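Local coordinates for protein putative lipase (Bacteroides thetaiotaomicron VPI-5482, PDB 3BZW) that probably hydrolyses ester bonds, perhaps of lysophospholipids, as a member of the GDSL-like lipase/acylhydrolase family of SGNH hydrolases, at residues 214-217 against 218-222. Sequence-based numbering, arbitrary orientation.
Sequences IDFN and AVTGM
The methyl CG2 of T220 sits over the centre of the F216 ring, 3.5 Å from its centroid and only 7° off the ring normal, a CH-pi contact within the single helical turn 216-219 that follows strand 213-214 at the margin of the parallel sheet. A chi1 of 60° sets CG2 of T220 anti to the carbonyl carbon, which lays the methyl over the phenyl face. V219 CG2 reaches the same ring obliquely, 4.1 Å from F216 CD1, and also brushes I214 CG2. This is the tightly packed part of the turn, with the T220 methyl 3.4 Å above the ring plane; M251 of helix 245-258 and L169 also touch F216, and F95 meets it edge-to-face. An alanine in place of F216 would probably leave the T220 methyl without its aromatic platform and open a gap beside M251 and F95.

Backbone hydrogen bonds close the turn. D215 O accepts V219 N at 3.0 Å, nearly straight at 167° and in the carbonyl plane, and also A218 N from above that plane; T220 N donates to F216 O at 3.2 Å.

The other contacts are more polar and less closely packed. D215, at the N-cap position, makes no capping bond, and its OD2 comes no nearer than 3.9 Å to A218 CB; OD1 hydrogen-bonds T167, while OD2 forms a salt bridge with K203 and a weak hydrogen bond to N207 of the second subunit. Separately, a water donates to N217 O and to M222 O, bridging the helical turn and the chain beyond G221. Apolar contacts thus hold the ring side, next to helix 245-258, whereas the D215 charge, probably offset by K203, lies near the second subunit.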
loop_
_atom_site.group_PDB
_atom_site.type_symbol
_atom_site.label_atom_id
_atom_site.label_comp_id
_atom_site.label_asym_id
_atom_site.label_seq_id
_atom_site.Cartn_x
_atom_site.Cartn_y
_atom_site.Cartn_z
ATOM N N ILE A 214 -12.503 11.434 25.224
ATOM C CA ILE A 214 -13.785 11.144 24.603
ATOM C C ILE A 214 -13.723 11.905 23.278
ATOM O O ILE A 214 -13.577 13.127 23.264
ATOM C CB ILE A 214 -14.965 11.653 25.467
ATOM C CG1 ILE A 214 -15.054 10.818 26.749
ATOM C CG2 ILE A 214 -16.276 11.566 24.684
ATOM C CD1 ILE A 214 -16.193 11.208 27.660
ATOM N N ASP A 215 -13.802 11.176 22.170
ATOM C CA ASP A 215 -13.712 11.792 20.851
ATOM C C ASP A 215 -15.016 12.477 20.463
ATOM O O ASP A 215 -15.727 12.037 19.556
ATOM C CB ASP A 215 -13.325 10.734 19.813
ATOM C CG ASP A 215 -12.848 11.345 18.504
ATOM O OD1 ASP A 215 -12.691 12.584 18.437
ATOM O OD2 ASP A 215 -12.624 10.584 17.542
ATOM N N PHE A 216 -15.303 13.564 21.169
ATOM C CA PHE A 216 -16.499 14.373 20.979
ATOM C C PHE A 216 -16.679 14.778 19.517
ATOM O O PHE A 216 -17.802 14.820 19.005
ATOM C CB PHE A 216 -16.395 15.618 21.866
ATOM C CG PHE A 216 -17.644 15.922 22.644
ATOM C CD1 PHE A 216 -18.378 14.899 23.242
ATOM C CD2 PHE A 216 -18.068 17.237 22.814
ATOM C CE1 PHE A 216 -19.510 15.180 23.998
ATOM C CE2 PHE A 216 -19.202 17.530 23.570
ATOM C CZ PHE A 216 -19.924 16.499 24.163
ATOM N N ASN A 217 -15.563 15.073 18.857
ATOM C CA ASN A 217 -15.558 15.472 17.453
ATOM C C ASN A 217 -16.375 14.499 16.609
ATOM O O ASN A 217 -17.089 14.905 15.689
ATOM C CB ASN A 217 -14.116 15.523 16.946
ATOM C CG ASN A 217 -14.018 15.951 15.494
ATOM O OD1 ASN A 217 -13.961 15.116 14.592
ATOM N ND2 ASN A 217 -14.005 17.262 15.262
ATOM N N ALA A 218 -16.279 13.214 16.929
ATOM C CA ALA A 218 -17.024 12.210 16.182
ATOM C C ALA A 218 -18.345 11.781 16.830
ATOM O O ALA A 218 -19.382 11.792 16.174
ATOM C CB ALA A 218 -16.149 10.980 15.947
ATOM N N VAL A 219 -18.313 11.416 18.111
ATOM C CA VAL A 219 -19.522 10.921 18.772
ATOM C C VAL A 219 -20.737 11.835 18.895
ATOM O O VAL A 219 -21.861 11.338 19.001
ATOM C CB VAL A 219 -19.201 10.323 20.163
ATOM C CG1 VAL A 219 -18.256 9.136 19.996
ATOM C CG2 VAL A 219 -18.591 11.376 21.076
ATOM N N THR A 220 -20.542 13.152 18.874
ATOM C CA THR A 220 -21.688 14.062 18.958
ATOM C C THR A 220 -22.497 13.953 17.664
ATOM O O THR A 220 -23.703 14.215 17.642
ATOM C CB THR A 220 -21.257 15.539 19.127
ATOM O OG1 THR A 220 -20.468 15.940 18.001
ATOM C CG2 THR A 220 -20.447 15.719 20.401
ATOM N N GLY A 221 -21.819 13.568 16.586
ATOM C CA GLY A 221 -22.478 13.431 15.299
ATOM C C GLY A 221 -22.915 14.775 14.740
ATOM O O GLY A 221 -23.771 14.841 13.864
HETATM N N MSE A 222 -22.322 15.850 15.245
HETATM C CA MSE A 222 -22.672 17.196 14.799
HETATM C C MSE A 222 -21.622 17.803 13.867
HETATM O O MSE A 222 -20.506 18.102 14.292
HETATM C CB MSE A 222 -22.877 18.108 16.020
HETATM C CG MSE A 222 -24.143 17.807 16.820
HETATM SE SE MSE A 222 -24.148 18.549 18.626
HETATM C CE MSE A 222 -23.380 20.290 18.242
HETATM O O HOH W 1 -18.340 17.559 16.057
#